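Local coordinates for xylose isomerase domain protein (Alicyclobacillus acidocaldarius subsp. acidocaldarius, PDB 3U0H) that probably acts as an isomerase and is built as a xylose isomerase-like TIM barrel, at residues Leu70-Ser75 and Ser118-Arg123; Ile206-Asp211 and Ile229-Phe234. One frame throughout, in Å; residues are numbered along the deposited sequence.

In the fold
Following the chain from the N terminus, strand 62-67 of the eight-stranded parallel barrel leads into the loop 70-75, which precedes helix 76-84. Contact 1 brings this loop against helix 113-131, closing a stretch of 42 residues that includes the next barrel strand, 100-104. Contact 2 opens only after contact 1 has closed: residues 206-211 leave strand 201-206 and meet residues 229-234, where helix 231-241 begins, across 17 intervening residues without helix or strand. The two contacts therefore lie in series, neither nested nor crossed. The centres of contact 1 and contact 2 are about 32 Å apart, on opposite sides of the chain's centre. The nearest atoms of contact 1 and contact 2 are about 19 Å apart.

Contact 1 of 2, residues Leu70-Ser75 and Ser118-Arg123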
loop_
_atom_site.group_PDB
_atom_site.type_symbol
_atom_site.label_atom_id
_atom_site.label_comp_id
_atom_site.label_asym_id
_atom_site.label_seq_id
_atom_site.Cartn_x
_atom_site.Cartn_y
_atom_site.Cartn_z
ATOM N N LEU A 70 3.569 6.540 22.948
ATOM C CA LEU A 70 4.649 7.332 22.407
ATOM C C LEU A 70 4.147 8.762 22.234
ATOM O O LEU A 70 2.954 9.068 22.341
ATOM C CB LEU A 70 5.122 6.768 21.065
ATOM C CG LEU A 70 4.186 6.651 19.872
ATOM C CD1 LEU A 70 3.763 7.968 19.223
ATOM C CD2 LEU A 70 4.686 5.647 18.809
ATOM N N ASN A 71 5.070 9.634 21.891
ATOM C CA ASN A 71 4.805 11.027 21.793
ATOM C C ASN A 71 4.952 11.322 20.304
ATOM O O ASN A 71 6.039 11.173 19.724
ATOM C CB ASN A 71 5.836 11.763 22.661
ATOM C CG ASN A 71 5.676 13.280 22.662
ATOM O OD1 ASN A 71 5.167 13.887 21.715
ATOM N ND2 ASN A 71 6.163 13.913 23.754
ATOM N N LEU A 72 3.848 11.770 19.713
ATOM C CA LEU A 72 3.748 12.031 18.262
ATOM C C LEU A 72 4.531 13.277 17.829
ATOM O O LEU A 72 4.612 13.549 16.616
ATOM C CB LEU A 72 2.284 12.189 17.834
ATOM C CG LEU A 72 1.445 10.875 17.731
ATOM C CD1 LEU A 72 -0.040 11.215 17.717
ATOM C CD2 LEU A 72 1.870 10.025 16.522
ATOM N N TYR A 73 5.092 14.003 18.800
ATOM C CA TYR A 73 5.788 15.267 18.602
ATOM C C TYR A 73 7.247 15.157 18.997
ATOM O O TYR A 73 7.939 16.155 18.985
ATOM C CB TYR A 73 5.064 16.482 19.314
ATOM C CG TYR A 73 3.545 16.407 19.129
ATOM C CD1 TYR A 73 2.965 16.832 17.967
ATOM C CD2 TYR A 73 2.725 15.779 20.075
ATOM C CE1 TYR A 73 1.592 16.732 17.765
ATOM C CE2 TYR A 73 1.350 15.653 19.879
ATOM C CZ TYR A 73 0.795 16.123 18.719
ATOM O OH TYR A 73 -0.534 15.966 18.405
ATOM N N ASP A 74 7.775 13.964 19.242
ATOM C CA ASP A 74 9.197 13.840 19.571
ATOM C C ASP A 74 10.040 14.125 18.340
ATOM O O ASP A 74 9.526 14.269 17.218
ATOM C CB ASP A 74 9.540 12.451 20.077
ATOM C CG ASP A 74 9.555 12.356 21.593
ATOM O OD1 ASP A 74 9.940 13.339 22.243
ATOM O OD2 ASP A 74 9.185 11.306 22.165
ATOM N N SER A 75 11.339 14.242 18.577
ATOM C CA SER A 75 12.327 14.188 17.522
ATOM C C SER A 75 12.151 12.854 16.738
ATOM O O SER A 75 11.592 11.875 17.274
ATOM C CB SER A 75 13.745 14.298 18.139
ATOM O OG SER A 75 14.029 13.120 18.930
ATOM N N SER A 118 1.475 17.850 8.165
ATOM C CA SER A 118 2.023 16.797 7.320
ATOM C C SER A 118 2.792 15.724 8.133
ATOM O O SER A 118 2.608 14.504 7.893
ATOM C CB SER A 118 2.982 17.373 6.295
ATOM O OG SER A 118 2.366 18.341 5.485
ATOM N N GLN A 119 3.645 16.180 9.079
ATOM C CA GLN A 119 4.419 15.254 9.850
ATOM C C GLN A 119 3.451 14.421 10.706
ATOM O O GLN A 119 3.591 13.175 10.833
ATOM C CB GLN A 119 5.441 15.961 10.742
ATOM C CG GLN A 119 6.275 14.982 11.495
ATOM C CD GLN A 119 7.314 15.618 12.414
ATOM O OE1 GLN A 119 7.076 15.835 13.631
ATOM N NE2 GLN A 119 8.466 15.859 11.865
ATOM N N LEU A 120 2.511 15.104 11.324
ATOM C CA LEU A 120 1.593 14.393 12.184
ATOM C C LEU A 120 0.763 13.319 11.363
ATOM O O LEU A 120 0.573 12.193 11.818
ATOM C CB LEU A 120 0.723 15.379 12.972
ATOM C CG LEU A 120 -0.251 14.737 13.946
ATOM C CD1 LEU A 120 0.498 14.129 15.095
ATOM C CD2 LEU A 120 -1.299 15.740 14.441
ATOM N N ALA A 121 0.323 13.669 10.153
ATOM C CA ALA A 121 -0.407 12.728 9.256
ATOM C C ALA A 121 0.459 11.504 9.027
ATOM O O ALA A 121 -0.001 10.354 9.147
ATOM C CB ALA A 121 -0.769 13.359 7.904
ATOM N N ARG A 122 1.721 11.728 8.742
ATOM C CA ARG A 122 2.602 10.614 8.372
ATOM C C ARG A 122 2.914 9.686 9.552
ATOM O O ARG A 122 3.063 8.498 9.392
ATOM C CB ARG A 122 3.879 11.138 7.721
ATOM C CG ARG A 122 4.887 10.049 7.343
ATOM C CD ARG A 122 5.920 9.794 8.433
ATOM N NE ARG A 122 6.696 10.967 8.878
ATOM C CZ ARG A 122 7.604 10.958 9.866
ATOM N NH1 ARG A 122 7.851 9.860 10.586
ATOM N NH2 ARG A 122 8.280 12.067 10.136
ATOM N N ARG A 123 3.050 10.237 10.740
ATOM C CA ARG A 123 3.415 9.437 11.927
ATOM C C ARG A 123 2.243 8.604 12.463
ATOM O O ARG A 123 2.429 7.518 12.997
ATOM C CB ARG A 123 3.928 10.372 13.036
ATOM C CG ARG A 123 5.305 10.943 12.779
ATOM C CD ARG A 123 5.788 11.820 13.919
ATOM N NE ARG A 123 7.182 12.199 13.797
ATOM C CZ ARG A 123 7.887 12.789 14.773
ATOM N NH1 ARG A 123 7.323 13.048 15.984
ATOM N NH2 ARG A 123 9.154 13.120 14.561
HETATM O O HOH W 1 4.362 15.120 14.399
#
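Leu72 and Arg123 mark the closest backbone approach, with 6.9 Å between Leu72 CA and Arg123 CA. Residues Asn71-Asp74 form a type I beta turn beside helix 113-131, and Asn71 OD1 accepts from Tyr73 N in an Asx turn. The extended chain of Arg123 slides past Leu72 in the opposite direction. Its guanidinium grips Asp74 O end-on: Arg123 NH1 donates at 2.8 Å and NH2 at 2.9 Å, both reaching this oxygen from the same face of the carbonyl plane. The oxygen lies only 1° out of the guanidinium plane. NH1 also makes a weak bond to Leu72 O, so one arginine ties two turn carbonyls together. This joins the loop following one barrel strand of the TIM barrel to the helix following the next. Gln119 OE1 sits 3.3 Å above the centre of the Arg123 guanidinium; a water donates to both Gln119 OE1 and Leu72 O. On the apolar flank Leu120, its CG anti to the backbone N (chi1 -178°), crosses Leu72 at about a right angle; Leu120 CD1 lies 3.8 Å from Leu72 CB and 3.9 Å from Tyr73 CE1. Arg123 NH2 additionally forms a salt bridge with Glu76, at the start of helix 76-84.

Contact 2 of 2, residues Ile206-Asp211 and Ile229-Phe234; sequences INDTRD and IPLVPF
Asp208 meets Ile229 through its carboxylate: Asp208 OD1 accepts from Ile229 N at 2.9 Å, with an N-H...O angle of 160°, using the syn lone pair. The same oxygen takes a second bond from Thr209 N, on its anti side and 20° out of the carboxylate plane. Two backbone donors thus hold OD1 from different sides and restrict the rotation of the group. As for the other oxygen, a water lies within hydrogen-bonding distance of both Asp208 OD2 and Ile229 O, and OD2 receives weak bonds from Gly225 N and Gly227 N. An alanine in place of Asp208 would probably leave the amides of Ile229 and Thr209 without their shared acceptor and the weak Gly225 and Gly227 donors without OD2.

Ile229 turns CG1 beside its backbone N (chi1 -57°), and Ile229 CG1 packs 3.2 Å from Asp208 OD1. Its terminal methyl reaches the loop backbone, Ile229 CD1 lying 3.6 Å from Asp208 CA. The side chains of Thr209 and Ile229 cross at about a right angle, Thr209 CG2 lying 4.0 Å from Ile229 CG1. Further along, Leu231 brings both methyls to the Asn207 carbonyl, Leu231 CD2 lying 3.5 Å from Asn207 O. Leu231 CD2 also meets Ile206 CG1 at 4.0 Å, and Leu275 of helix 261-280 touches Leu231. Asn207 directs its amide to other partners, ND2 donating to Asp179 OD1. The arrangement belongs to a beta-alpha unit of the TIM barrel, where the long connection after strand 201-206 folds back so that the first turn of helix 231-241 packs against Ile206 and Asn207.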
loop_
_atom_site.group_PDB
_atom_site.type_symbol
_atom_site.label_atom_id
_atom_site.label_comp_id
_atom_site.label_asym_id
_atom_site.label_seq_id
_atom_site.Cartn_x
_atom_site.Cartn_y
_atom_site.Cartn_z
ATOM N N ILE A 206 -17.656 9.432 28.202
ATOM C CA ILE A 206 -18.813 10.148 28.722
ATOM C C ILE A 206 -18.488 11.026 29.992
ATOM O O ILE A 206 -17.555 10.749 30.719
ATOM C CB ILE A 206 -19.945 9.106 28.937
ATOM C CG1 ILE A 206 -21.307 9.790 28.969
ATOM C CG2 ILE A 206 -19.660 8.218 30.135
ATOM C CD1 ILE A 206 -22.489 8.880 28.706
ATOM N N ASN A 207 -19.266 12.091 30.228
ATOM C CA ASN A 207 -19.002 13.136 31.269
ATOM C C ASN A 207 -20.071 14.202 31.070
ATOM O O ASN A 207 -20.987 14.011 30.247
ATOM C CB ASN A 207 -17.581 13.755 31.136
ATOM C CG ASN A 207 -17.237 14.015 29.685
ATOM O OD1 ASN A 207 -17.976 14.756 29.013
ATOM N ND2 ASN A 207 -16.235 13.303 29.157
ATOM N N ASP A 208 -19.967 15.311 31.810
ATOM C CA ASP A 208 -20.986 16.371 31.796
ATOM C C ASP A 208 -20.440 17.758 32.131
ATOM O O ASP A 208 -19.293 17.897 32.471
ATOM C CB ASP A 208 -22.138 16.021 32.769
ATOM C CG ASP A 208 -23.516 16.244 32.161
ATOM O OD1 ASP A 208 -23.650 17.170 31.326
ATOM O OD2 ASP A 208 -24.460 15.489 32.531
ATOM N N THR A 209 -21.285 18.776 32.008
ATOM C CA THR A 209 -20.953 20.163 32.341
ATOM C C THR A 209 -22.196 21.015 32.409
ATOM O O THR A 209 -23.129 20.785 31.638
ATOM C CB THR A 209 -20.076 20.813 31.251
ATOM O OG1 THR A 209 -19.484 21.975 31.805
ATOM C CG2 THR A 209 -20.903 21.208 29.995
ATOM N N ARG A 210 -22.187 22.060 33.257
ATOM C CA ARG A 210 -23.324 23.024 33.315
ATOM C C ARG A 210 -23.050 24.273 32.530
ATOM O O ARG A 210 -23.917 25.126 32.382
ATOM C CB ARG A 210 -23.653 23.382 34.735
ATOM C CG ARG A 210 -24.203 22.216 35.535
ATOM C CD ARG A 210 -24.727 22.771 36.856
ATOM N NE ARG A 210 -25.250 21.737 37.698
ATOM C CZ ARG A 210 -25.878 21.953 38.829
ATOM N NH1 ARG A 210 -26.100 23.190 39.290
ATOM N NH2 ARG A 210 -26.304 20.913 39.512
ATOM N N ASP A 211 -21.842 24.361 32.005
ATOM C CA ASP A 211 -21.459 25.445 31.113
ATOM C C ASP A 211 -21.979 25.264 29.704
ATOM O O ASP A 211 -22.155 24.139 29.205
ATOM C CB ASP A 211 -19.937 25.590 31.090
ATOM C CG ASP A 211 -19.361 25.685 32.490
ATOM O OD1 ASP A 211 -20.082 26.067 33.416
ATOM O OD2 ASP A 211 -18.196 25.358 32.671
ATOM N N ILE A 229 -25.467 18.302 29.313
ATOM C CA ILE A 229 -25.146 17.662 27.997
ATOM C C ILE A 229 -26.218 16.614 27.740
ATOM O O ILE A 229 -26.572 15.889 28.677
ATOM C CB ILE A 229 -23.763 17.005 27.991
ATOM C CG1 ILE A 229 -22.715 18.031 28.349
ATOM C CG2 ILE A 229 -23.379 16.439 26.617
ATOM C CD1 ILE A 229 -21.339 17.425 28.348
ATOM N N PRO A 230 -26.818 16.579 26.513
ATOM C CA PRO A 230 -27.850 15.517 26.177
ATOM C C PRO A 230 -27.242 14.137 25.945
ATOM O O PRO A 230 -26.789 13.762 24.829
ATOM C CB PRO A 230 -28.541 16.058 24.923
ATOM C CG PRO A 230 -28.243 17.524 24.924
ATOM C CD PRO A 230 -26.854 17.663 25.516
ATOM N N LEU A 231 -27.227 13.368 27.012
ATOM C CA LEU A 231 -26.386 12.183 27.024
ATOM C C LEU A 231 -27.129 10.997 26.442
ATOM O O LEU A 231 -26.509 10.068 25.959
ATOM C CB LEU A 231 -25.883 11.874 28.442
ATOM C CG LEU A 231 -24.782 12.782 29.031
ATOM C CD1 LEU A 231 -24.359 12.234 30.408
ATOM C CD2 LEU A 231 -23.586 12.951 28.086
ATOM N N VAL A 232 -28.455 11.009 26.530
ATOM C CA VAL A 232 -29.225 9.971 25.874
ATOM C C VAL A 232 -29.073 10.033 24.336
ATOM O O VAL A 232 -28.775 9.031 23.766
ATOM C CB VAL A 232 -30.689 9.935 26.328
ATOM C CG1 VAL A 232 -31.408 8.822 25.583
ATOM C CG2 VAL A 232 -30.779 9.666 27.814
ATOM N N PRO A 233 -29.246 11.209 23.689
ATOM C CA PRO A 233 -28.958 11.341 22.246
ATOM C C PRO A 233 -27.519 11.070 21.872
ATOM O O PRO A 233 -27.268 10.536 20.799
ATOM C CB PRO A 233 -29.270 12.802 21.941
ATOM C CG PRO A 233 -30.287 13.202 22.981
ATOM C CD PRO A 233 -29.952 12.406 24.226
ATOM N N PHE A 234 -26.581 11.434 22.734
ATOM C CA PHE A 234 -25.166 11.052 22.532
ATOM C C PHE A 234 -24.966 9.549 22.409
ATOM O O PHE A 234 -24.414 9.073 21.427
ATOM C CB PHE A 234 -24.306 11.551 23.688
ATOM C CG PHE A 234 -22.858 11.184 23.577
ATOM C CD1 PHE A 234 -22.050 11.806 22.662
ATOM C CD2 PHE A 234 -22.300 10.286 24.434
ATOM C CE1 PHE A 234 -20.714 11.528 22.590
ATOM C CE2 PHE A 234 -20.973 10.005 24.387
ATOM C CZ PHE A 234 -20.176 10.613 23.431
HETATM O O HOH W 2 -26.834 15.646 31.311
#